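Local coordinates for protein butyryl-CoA dehydrogenase (Marinomonas mediterranea, PDB 6CXT) that is a flavoprotein of the acyl-CoA dehydrogenase family that binds flavin-adenine dinucleotide between its own domains and a second subunit, at residues F44-L49 / A86-T91; Y156-S161 / R205-N210; N197-L202 / L209-F214. All coordinates share one frame; numbering follows the deposited sequence.

Contact 1: F44-L49 / A86-T91; sequences FGYFGL and AGAAHT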
# COMPACT_ATOMS: atom_id res chain seq x y z
N PHE B 44 25.56 -3.39 -32.34
CA PHE B 44 26.09 -3.39 -30.98
C PHE B 44 26.24 -4.83 -30.44
O PHE B 44 27.13 -5.09 -29.65
CB PHE B 44 25.21 -2.50 -30.06
CG PHE B 44 25.52 -2.62 -28.59
CD1 PHE B 44 26.51 -1.82 -28.00
CD2 PHE B 44 24.82 -3.52 -27.79
CE1 PHE B 44 26.79 -1.91 -26.62
CE2 PHE B 44 25.11 -3.63 -26.42
CZ PHE B 44 26.09 -2.81 -25.84
N GLY B 45 25.37 -5.73 -30.85
CA GLY B 45 25.41 -7.12 -30.41
C GLY B 45 24.24 -7.54 -29.53
O GLY B 45 24.26 -8.64 -28.99
N TYR B 46 23.21 -6.67 -29.38
CA TYR B 46 22.01 -6.93 -28.50
C TYR B 46 21.31 -8.24 -28.79
O TYR B 46 20.86 -8.94 -27.88
CB TYR B 46 20.99 -5.78 -28.70
CG TYR B 46 19.76 -5.76 -27.80
CD1 TYR B 46 19.87 -5.99 -26.43
CD2 TYR B 46 18.49 -5.44 -28.31
CE1 TYR B 46 18.76 -5.93 -25.60
CE2 TYR B 46 17.34 -5.36 -27.48
CZ TYR B 46 17.49 -5.62 -26.13
OH TYR B 46 16.43 -5.57 -25.26
N PHE B 47 21.17 -8.60 -30.07
CA PHE B 47 20.41 -9.80 -30.38
C PHE B 47 21.27 -11.04 -30.33
O PHE B 47 20.75 -12.15 -30.37
CB PHE B 47 19.75 -9.71 -31.77
CG PHE B 47 19.04 -8.43 -32.00
CD1 PHE B 47 17.96 -8.06 -31.20
CD2 PHE B 47 19.44 -7.59 -33.02
CE1 PHE B 47 17.32 -6.88 -31.42
CE2 PHE B 47 18.78 -6.40 -33.25
CZ PHE B 47 17.72 -6.04 -32.43
N GLY B 48 22.58 -10.86 -30.26
CA GLY B 48 23.47 -12.00 -30.19
C GLY B 48 24.04 -12.28 -28.82
O GLY B 48 24.84 -13.20 -28.70
N LEU B 49 23.66 -11.53 -27.79
CA LEU B 49 24.32 -11.70 -26.47
C LEU B 49 24.37 -13.15 -25.96
O LEU B 49 25.45 -13.59 -25.55
CB LEU B 49 23.76 -10.76 -25.37
CG LEU B 49 23.64 -9.29 -25.74
CD1 LEU B 49 22.77 -8.52 -24.72
CD2 LEU B 49 25.04 -8.72 -25.79
N ALA B 86 10.89 -4.93 -27.89
CA ALA B 86 10.80 -5.67 -29.20
C ALA B 86 12.01 -6.59 -29.38
O ALA B 86 11.87 -7.75 -29.82
CB ALA B 86 10.66 -4.68 -30.37
N GLY B 87 13.19 -6.06 -29.10
CA GLY B 87 14.44 -6.77 -29.31
C GLY B 87 14.54 -7.95 -28.36
O GLY B 87 15.03 -9.02 -28.73
N ALA B 88 14.08 -7.77 -27.11
CA ALA B 88 14.19 -8.83 -26.13
C ALA B 88 13.16 -9.91 -26.36
O ALA B 88 13.42 -11.08 -26.08
CB ALA B 88 14.10 -8.23 -24.69
N ALA B 89 12.01 -9.54 -26.92
CA ALA B 89 10.96 -10.48 -27.22
C ALA B 89 11.53 -11.43 -28.31
O ALA B 89 11.47 -12.63 -28.21
CB ALA B 89 9.75 -9.75 -27.78
N HIS B 90 12.12 -10.82 -29.33
CA HIS B 90 12.75 -11.55 -30.42
C HIS B 90 13.85 -12.50 -29.90
O HIS B 90 13.90 -13.70 -30.28
CB HIS B 90 13.32 -10.48 -31.36
CG HIS B 90 14.45 -10.92 -32.22
ND1 HIS B 90 14.29 -11.21 -33.56
CD2 HIS B 90 15.78 -11.04 -31.96
CE1 HIS B 90 15.47 -11.48 -34.10
NE2 HIS B 90 16.39 -11.40 -33.16
N THR B 91 14.73 -11.99 -29.05
CA THR B 91 15.85 -12.79 -28.55
C THR B 91 15.42 -13.89 -27.58
O THR B 91 15.83 -15.04 -27.74
CB THR B 91 16.91 -11.93 -27.89
OG1 THR B 91 17.43 -11.04 -28.87
CG2 THR B 91 18.10 -12.78 -27.32
O HOH W 1 17.99 -8.97 -27.32
O HOH W 2 18.41 -13.01 -31.06

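Contact 2: Y156-S161 / R205-N210; sequences YVTNGS and RSAPLN. With FAD (flavin-adenine dinucleotide), chain D; EDO (1,2-ethanediol), chain E.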
# COMPACT_ATOMS: atom_id res chain seq x y z
N TYR B 156 -2.15 -11.04 -29.91
CA TYR B 156 -1.30 -9.92 -29.40
C TYR B 156 0.13 -10.32 -29.67
O TYR B 156 0.85 -10.76 -28.78
CB TYR B 156 -1.46 -9.76 -27.89
CG TYR B 156 -2.86 -9.41 -27.50
CD1 TYR B 156 -3.42 -8.18 -27.91
CD2 TYR B 156 -3.64 -10.30 -26.77
CE1 TYR B 156 -4.73 -7.87 -27.59
CE2 TYR B 156 -4.96 -10.00 -26.44
CZ TYR B 156 -5.48 -8.77 -26.85
OH TYR B 156 -6.76 -8.39 -26.58
N VAL B 157 0.55 -10.20 -30.93
CA VAL B 157 1.89 -10.62 -31.27
C VAL B 157 2.82 -9.42 -31.32
O VAL B 157 2.71 -8.59 -32.24
CB VAL B 157 1.83 -11.38 -32.63
CG1 VAL B 157 3.20 -11.91 -32.98
CG2 VAL B 157 0.82 -12.56 -32.49
N THR B 158 3.78 -9.36 -30.37
CA THR B 158 4.79 -8.34 -30.39
C THR B 158 5.71 -8.60 -31.61
O THR B 158 6.11 -9.76 -31.84
CB THR B 158 5.57 -8.34 -29.06
OG1 THR B 158 4.71 -7.82 -28.03
CG2 THR B 158 6.81 -7.45 -29.15
N ASN B 159 6.02 -7.55 -32.37
CA ASN B 159 6.75 -7.68 -33.62
C ASN B 159 5.92 -8.33 -34.74
O ASN B 159 6.51 -8.70 -35.76
CB ASN B 159 8.07 -8.48 -33.45
CG ASN B 159 9.00 -7.86 -32.42
OD1 ASN B 159 8.90 -6.67 -32.11
ND2 ASN B 159 9.91 -8.66 -31.89
N GLY B 160 4.61 -8.48 -34.55
CA GLY B 160 3.75 -9.14 -35.56
C GLY B 160 3.97 -8.59 -36.97
O GLY B 160 4.19 -9.40 -37.95
N SER B 161 3.93 -7.26 -37.12
CA SER B 161 4.04 -6.65 -38.46
C SER B 161 5.42 -6.77 -39.10
O SER B 161 5.53 -6.88 -40.32
CB SER B 161 3.58 -5.18 -38.46
OG SER B 161 4.38 -4.49 -37.50
N ARG B 205 5.39 2.16 -27.95
CA ARG B 205 5.06 2.45 -29.33
C ARG B 205 6.02 1.80 -30.35
O ARG B 205 5.57 1.34 -31.39
CB ARG B 205 4.90 3.98 -29.53
N SER B 206 7.32 1.71 -30.05
CA SER B 206 8.28 1.13 -31.01
C SER B 206 8.17 -0.39 -31.14
O SER B 206 8.80 -0.94 -32.04
CB SER B 206 9.72 1.52 -30.75
OG SER B 206 9.84 2.95 -30.84
N ALA B 207 7.42 -1.04 -30.24
CA ALA B 207 7.28 -2.51 -30.31
C ALA B 207 5.92 -2.74 -30.95
O ALA B 207 4.89 -2.57 -30.31
CB ALA B 207 7.34 -3.16 -28.91
N PRO B 208 5.88 -3.18 -32.23
CA PRO B 208 4.59 -3.40 -32.86
C PRO B 208 3.81 -4.48 -32.12
O PRO B 208 4.42 -5.43 -31.61
CB PRO B 208 4.96 -3.98 -34.26
CG PRO B 208 6.32 -3.55 -34.47
CD PRO B 208 7.00 -3.53 -33.12
N LEU B 209 2.49 -4.33 -32.06
CA LEU B 209 1.63 -5.37 -31.48
C LEU B 209 0.52 -5.64 -32.51
O LEU B 209 -0.18 -4.74 -32.95
CB LEU B 209 1.01 -4.90 -30.13
CG LEU B 209 0.31 -6.00 -29.34
CD1 LEU B 209 1.24 -7.13 -28.92
CD2 LEU B 209 -0.35 -5.41 -28.09
N ASN B 210 0.32 -6.92 -32.86
CA ASN B 210 -0.60 -7.19 -33.96
C ASN B 210 -1.38 -8.48 -33.79
O ASN B 210 -0.90 -9.45 -33.22
CB ASN B 210 0.23 -7.40 -35.28
CG ASN B 210 1.22 -6.31 -35.54
OD1 ASN B 210 2.34 -6.37 -35.04
ND2 ASN B 210 0.82 -5.31 -36.35
PA FAD D . -6.79 -12.42 -19.23
O1A FAD D . -5.96 -13.69 -19.18
O2A FAD D . -8.18 -12.32 -19.83
O5B FAD D . -6.79 -11.79 -17.72
C5B FAD D . -7.65 -10.70 -17.34
C4B FAD D . -7.48 -10.57 -15.81
O4B FAD D . -7.84 -11.82 -15.17
C3B FAD D . -6.03 -10.27 -15.44
O3B FAD D . -6.13 -9.44 -14.28
C2B FAD D . -5.51 -11.66 -15.00
O2B FAD D . -4.35 -11.60 -14.13
C1B FAD D . -6.78 -12.29 -14.37
N9A FAD D . -6.62 -13.76 -14.36
C8A FAD D . -6.67 -14.61 -15.43
N7A FAD D . -6.37 -15.89 -15.03
C5A FAD D . -6.11 -15.86 -13.69
C6A FAD D . -5.74 -16.83 -12.62
N6A FAD D . -5.53 -18.16 -12.89
N1A FAD D . -5.56 -16.33 -11.36
C2A FAD D . -5.72 -15.00 -11.04
N3A FAD D . -6.08 -14.09 -11.97
C4A FAD D . -6.27 -14.44 -13.27
N1 FAD D . 1.23 -12.56 -26.26
C2 FAD D . 1.96 -13.31 -27.16
O2 FAD D . 1.55 -14.49 -27.37
N3 FAD D . 3.07 -12.85 -27.81
C4 FAD D . 3.48 -11.57 -27.66
O4 FAD D . 4.47 -11.17 -28.26
C4X FAD D . 2.72 -10.69 -26.71
N5 FAD D . 3.04 -9.39 -26.51
C5X FAD D . 2.31 -8.56 -25.70
C6 FAD D . 2.73 -7.21 -25.57
C7 FAD D . 1.98 -6.34 -24.75
C7M FAD D . 2.40 -4.90 -24.65
C8 FAD D . 0.78 -6.83 -24.04
C8M FAD D . -0.00 -5.91 -23.16
C9 FAD D . 0.38 -8.18 -24.14
C9A FAD D . 1.13 -9.06 -24.96
N10 FAD D . 0.76 -10.43 -25.13
C10 FAD D . 1.54 -11.25 -26.01
C1' FAD D . -0.41 -10.99 -24.47
C2' FAD D . -0.10 -11.18 -22.97
O2' FAD D . 0.82 -12.26 -22.70
C3' FAD D . -1.42 -11.32 -22.22
O3' FAD D . -2.07 -10.04 -22.33
C4' FAD D . -1.38 -11.85 -20.78
O4' FAD D . -0.97 -13.25 -20.76
C5' FAD D . -2.77 -11.74 -20.11
O5' FAD D . -3.73 -12.34 -20.99
P FAD D . -5.04 -11.55 -21.34
O1P FAD D . -5.94 -12.41 -22.24
O2P FAD D . -4.77 -10.16 -21.87
O3P FAD D . -5.85 -11.34 -19.97
C1 EDO E . 8.27 3.88 -27.11
O1 EDO E . 8.72 2.68 -27.76
C2 EDO E . 9.09 4.30 -25.86
O2 EDO E . 8.99 3.19 -24.94
O HOH W 3 4.21 -5.00 -28.45

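Contact 3: N197-L202 / L209-F214; sequences NDYHKL and LNQVFF. With FAD (flavin-adenine dinucleotide), chain D.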
# COMPACT_ATOMS: atom_id res chain seq x y z
N ASN B 197 -3.01 -4.20 -38.81
CA ASN B 197 -2.14 -3.06 -38.57
C ASN B 197 -1.72 -3.03 -37.07
O ASN B 197 -2.45 -3.56 -36.23
CB ASN B 197 -2.89 -1.74 -38.92
CG ASN B 197 -2.98 -1.51 -40.44
OD1 ASN B 197 -2.35 -2.20 -41.21
ND2 ASN B 197 -3.73 -0.51 -40.85
N ASP B 198 -0.61 -2.39 -36.78
CA ASP B 198 -0.13 -2.24 -35.43
C ASP B 198 -1.22 -1.62 -34.55
O ASP B 198 -1.81 -0.69 -34.93
CB ASP B 198 1.08 -1.31 -35.41
CG ASP B 198 2.30 -1.87 -36.11
OD1 ASP B 198 2.30 -3.01 -36.53
OD2 ASP B 198 3.27 -1.15 -36.22
N TYR B 199 -1.50 -2.18 -33.39
CA TYR B 199 -2.47 -1.60 -32.49
C TYR B 199 -1.96 -0.30 -31.93
O TYR B 199 -0.78 -0.19 -31.59
CB TYR B 199 -2.67 -2.48 -31.27
CG TYR B 199 -3.46 -3.71 -31.54
CD1 TYR B 199 -4.80 -3.63 -31.99
CD2 TYR B 199 -2.90 -4.96 -31.31
CE1 TYR B 199 -5.56 -4.78 -32.22
CE2 TYR B 199 -3.64 -6.12 -31.52
CZ TYR B 199 -4.96 -6.01 -31.99
OH TYR B 199 -5.70 -7.14 -32.21
N HIS B 200 -2.91 0.61 -31.75
CA HIS B 200 -2.66 1.80 -30.91
C HIS B 200 -2.85 1.35 -29.49
O HIS B 200 -3.92 0.76 -29.14
CB HIS B 200 -3.66 2.87 -31.24
CG HIS B 200 -3.47 3.43 -32.61
ND1 HIS B 200 -2.40 4.22 -32.94
CD2 HIS B 200 -4.18 3.27 -33.75
CE1 HIS B 200 -2.46 4.53 -34.23
NE2 HIS B 200 -3.54 3.97 -34.73
N LYS B 201 -1.83 1.64 -28.67
CA LYS B 201 -1.86 1.14 -27.29
C LYS B 201 -1.16 2.13 -26.35
O LYS B 201 -0.59 3.17 -26.78
CB LYS B 201 -1.20 -0.27 -27.21
CG LYS B 201 0.27 -0.28 -27.63
CD LYS B 201 0.79 -1.72 -27.83
CE LYS B 201 2.30 -1.78 -27.84
NZ LYS B 201 2.81 -1.09 -29.04
N LEU B 202 -1.24 1.83 -25.07
CA LEU B 202 -0.90 2.90 -24.07
C LEU B 202 0.57 3.28 -24.16
O LEU B 202 0.91 4.48 -24.14
CB LEU B 202 -1.21 2.38 -22.64
CG LEU B 202 -0.87 3.39 -21.52
CD1 LEU B 202 -1.71 4.66 -21.69
CD2 LEU B 202 -1.24 2.70 -20.19
N LEU B 209 2.49 -4.33 -32.06
CA LEU B 209 1.63 -5.37 -31.48
C LEU B 209 0.52 -5.64 -32.51
O LEU B 209 -0.18 -4.74 -32.95
CB LEU B 209 1.01 -4.90 -30.13
CG LEU B 209 0.31 -6.00 -29.34
CD1 LEU B 209 1.24 -7.13 -28.92
CD2 LEU B 209 -0.35 -5.41 -28.09
N ASN B 210 0.32 -6.92 -32.86
CA ASN B 210 -0.60 -7.19 -33.96
C ASN B 210 -1.38 -8.48 -33.79
O ASN B 210 -0.90 -9.45 -33.22
CB ASN B 210 0.23 -7.40 -35.28
CG ASN B 210 1.22 -6.31 -35.54
OD1 ASN B 210 2.34 -6.37 -35.04
ND2 ASN B 210 0.82 -5.31 -36.35
N GLN B 211 -2.55 -8.49 -34.41
CA GLN B 211 -3.27 -9.76 -34.64
C GLN B 211 -2.60 -10.46 -35.87
O GLN B 211 -2.26 -9.79 -36.86
CB GLN B 211 -4.72 -9.42 -34.95
CG GLN B 211 -5.63 -10.62 -34.93
CD GLN B 211 -7.04 -10.19 -34.68
OE1 GLN B 211 -7.62 -9.44 -35.47
NE2 GLN B 211 -7.59 -10.63 -33.55
N VAL B 212 -2.42 -11.77 -35.76
CA VAL B 212 -1.82 -12.56 -36.86
C VAL B 212 -2.75 -13.75 -37.03
O VAL B 212 -3.11 -14.40 -36.03
CB VAL B 212 -0.39 -13.05 -36.59
CG1 VAL B 212 0.16 -13.78 -37.85
CG2 VAL B 212 0.57 -11.89 -36.22
N PHE B 213 -3.19 -13.98 -38.28
CA PHE B 213 -4.07 -15.14 -38.59
C PHE B 213 -3.30 -16.16 -39.48
O PHE B 213 -2.52 -15.76 -40.36
CB PHE B 213 -5.43 -14.72 -39.21
CG PHE B 213 -6.46 -15.83 -39.18
CD1 PHE B 213 -7.28 -16.04 -38.03
CD2 PHE B 213 -6.61 -16.76 -40.27
CE1 PHE B 213 -8.21 -17.10 -37.99
CE2 PHE B 213 -7.54 -17.82 -40.21
CZ PHE B 213 -8.33 -17.99 -39.08
N PHE B 214 -3.49 -17.44 -39.19
CA PHE B 214 -2.83 -18.52 -39.94
C PHE B 214 -3.97 -19.28 -40.57
O PHE B 214 -4.77 -19.94 -39.88
CB PHE B 214 -1.99 -19.37 -39.01
CG PHE B 214 -0.86 -18.61 -38.36
CD1 PHE B 214 0.37 -18.45 -39.01
CD2 PHE B 214 -1.03 -18.05 -37.08
CE1 PHE B 214 1.44 -17.76 -38.43
CE2 PHE B 214 0.04 -17.35 -36.49
CZ PHE B 214 1.26 -17.20 -37.14
PA FAD D . -6.79 -12.42 -19.23
O1A FAD D . -5.96 -13.69 -19.18
O2A FAD D . -8.18 -12.32 -19.83
O5B FAD D . -6.79 -11.79 -17.72
C5B FAD D . -7.65 -10.70 -17.34
C4B FAD D . -7.48 -10.57 -15.81
O4B FAD D . -7.84 -11.82 -15.17
C3B FAD D . -6.03 -10.27 -15.44
O3B FAD D . -6.13 -9.44 -14.28
C2B FAD D . -5.51 -11.66 -15.00
O2B FAD D . -4.35 -11.60 -14.13
C1B FAD D . -6.78 -12.29 -14.37
N9A FAD D . -6.62 -13.76 -14.36
C8A FAD D . -6.67 -14.61 -15.43
N7A FAD D . -6.37 -15.89 -15.03
C5A FAD D . -6.11 -15.86 -13.69
C6A FAD D . -5.74 -16.83 -12.62
N6A FAD D . -5.53 -18.16 -12.89
N1A FAD D . -5.56 -16.33 -11.36
C2A FAD D . -5.72 -15.00 -11.04
N3A FAD D . -6.08 -14.09 -11.97
C4A FAD D . -6.27 -14.44 -13.27
N1 FAD D . 1.23 -12.56 -26.26
C2 FAD D . 1.96 -13.31 -27.16
O2 FAD D . 1.55 -14.49 -27.37
N3 FAD D . 3.07 -12.85 -27.81
C4 FAD D . 3.48 -11.57 -27.66
O4 FAD D . 4.47 -11.17 -28.26
C4X FAD D . 2.72 -10.69 -26.71
N5 FAD D . 3.04 -9.39 -26.51
C5X FAD D . 2.31 -8.56 -25.70
C6 FAD D . 2.73 -7.21 -25.57
C7 FAD D . 1.98 -6.34 -24.75
C7M FAD D . 2.40 -4.90 -24.65
C8 FAD D . 0.78 -6.83 -24.04
C8M FAD D . -0.00 -5.91 -23.16
C9 FAD D . 0.38 -8.18 -24.14
C9A FAD D . 1.13 -9.06 -24.96
N10 FAD D . 0.76 -10.43 -25.13
C10 FAD D . 1.54 -11.25 -26.01
C1' FAD D . -0.41 -10.99 -24.47
C2' FAD D . -0.10 -11.18 -22.97
O2' FAD D . 0.82 -12.26 -22.70
C3' FAD D . -1.42 -11.32 -22.22
O3' FAD D . -2.07 -10.04 -22.33
C4' FAD D . -1.38 -11.85 -20.78
O4' FAD D . -0.97 -13.25 -20.76
C5' FAD D . -2.77 -11.74 -20.11
O5' FAD D . -3.73 -12.34 -20.99
P FAD D . -5.04 -11.55 -21.34
O1P FAD D . -5.94 -12.41 -22.24
O2P FAD D . -4.77 -10.16 -21.87
O3P FAD D . -5.85 -11.34 -19.97
O HOH W 4 -3.53 -5.94 -35.55
O HOH W 5 1.50 -1.57 -31.78

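Contact 1: F44-L49 / A86-T91
The Phe47 ring meets helix 86-91 rim first, with Gly87 CA and Thr91 OG1 both lying near its plane at the edge. Its CE1 comes 3.6 Å from Gly87 CA, while its CD1 sits 3.8 Å from His90 CD2, the two rings inclined at 67°. Trp38 of helix 35-44 stacks on Phe47 and meets His90 edge to face, so three aromatic rings gather at this corner. The Tyr46 ring carries water 1 over the centre of one face, 3.4 Å above its plane, and brings CE2 obliquely to within 3.7 Å of Gly87 CA. Having no side chain, Gly87 lets both rings settle directly on the helix backbone, and Ala88 keeps the next position slim: its CB touches Tyr46 OH at 3.6 Å. That hydroxyl is hydrogen-bonded to Leu84 O, one turn earlier on the helix. Thr91 turns OG1 anti to its carbonyl carbon (chi1 -62°), toward the loop. There OG1 binds water 1, 2.6 Å away, and also water 2; these waters donate to Tyr46 O and Phe47 O respectively. His90 holds Ala121 N and Leu114 O through its two ring nitrogens, which fixes the imidazole. Hydrogen bonding between segment 44-49 and the helix therefore passes through water gathered on a single threonine hydroxyl, while aromatic carbon against small residues gives the direct fit in this buried part of the helical N-terminal domain.

Contact 2: Y156-S161 / R205-N210
Val157 and Asn210 form an antiparallel hydrogen-bonded pair, and next to it Thr158 faces Leu209 as a non-hydrogen-bonded pair, with the strand already entering a type II turn that runs from Val157 to Gly160. Val157 N donates to Asn210 O over 2.8 Å with an N-H...O angle of 164°. In return, Val157 O is gripped from opposite faces of its plane by Asn210 N and by Gly160 N, the latter closing the turn. Asn159 takes the turn position with positive phi (71°), which asparagine tolerates well, and its N donates to Pro208 O over 2.8 Å. Its ND2 reaches Ala86 O and Ala121 O, but its buried OD1 has no partner in the model. Beyond the turn, Asn210 OD1 receives a weak bond from Ser161 N; Ser161 OG, 3.3 Å from Pro208 CB, and Asn210 ND2 are both hydrogen-bonded to Asp198 OD1. The face that carries Thr158 and Leu209 turns to the flavin. Thr158 holds OG1 anti to its carbonyl carbon (chi1 -72°), which brings the hydroxyl beside the backbone N; OG1 donates to FAD N5 at 2.8 Å, and the N-H, set by the strand, to FAD O4 at 2.9 Å. Leu209 CD1 lies alongside, 3.6 Å from Thr158 OG1 and 3.7 Å from FAD C6. Ala340 and Leu344 of the second subunit pack on Tyr156 and Leu209 respectively. A threonine at a strand end binding the flavin through both backbone and hydroxyl, in the beta domain beside a subunit interface, marks the FAD site of the acyl-CoA dehydrogenase fold.

Contact 3: N197-L202 / L209-F214
Asp198 and Asn210 lie side by side and point the same way, their carboxylate and amide planes turned 65° apart. Asn210 ND2 donates to Asp198 OD1 over 2.7 Å, nearly straight at 162°, and the carboxylate oxygen, close to the amide plane, receives it on its anti lone pair. Ser161 OG shares that oxygen, and ND2 has a further acceptor in Gly196 O, so a donor-rich amide suits this place beside an acid. Tyr199 meets the strand through backbone and ring together. Its N donates to Leu209 O at 2.9 Å, nearly along the C=O axis, and its ring passes obliquely by the same carbonyl, with CD2 3.9 Å from Leu209 CG. Farther on, Tyr199 OH reaches 3.7 Å from Gln211 CB, the two side chains crossing obliquely; the hydroxyl has a weak bond to Ser155 O. Lys201 crosses Leu209 at about a right angle, laying CD 3.9 Å from Leu209 CD2. The chain then bends at chi4 (-68°), which places NZ, and the ammonium is taken by Ala207 O, Leu204 O and water 5. That water also binds Tyr199 O and accepts from Leu209 N, and water 4 joins Asn197 O to Gln211 N. Leu344 of the second subunit packs on Tyr199. The loop is thus fastened to the strand by one direct backbone bond, one charge-assisted amide-carboxylate bond and two bridging waters, whereas the aliphatic stem of Lys201 and the Tyr199 ring pack against Leu209; the lysine charge is probably eased by the carbonyls around it.

Contacts 1 and 2 are buried, whereas contact 3 is only partly so, with solvent-exposed residues at its margin. Contact 1 belongs to the helical N-terminal domain and relies on aromatic rims, small residues and waters. Contacts 2 and 3 share strand 209-220, with Leu209 and Asn210 in both, and lie in the beta domain, where direct backbone and amide bonds prevail. Contact 2 provides two of the flavin's hydrogen bonds; contact 3 backs the same strand with a loop that also meets the second subunit. Asn159 ND2 on Ala86 O ties contact 2 to contact 1, while Ser161 OG on Asp198 OD1 ties it to contact 3. Contacts 1 and 3 do not touch.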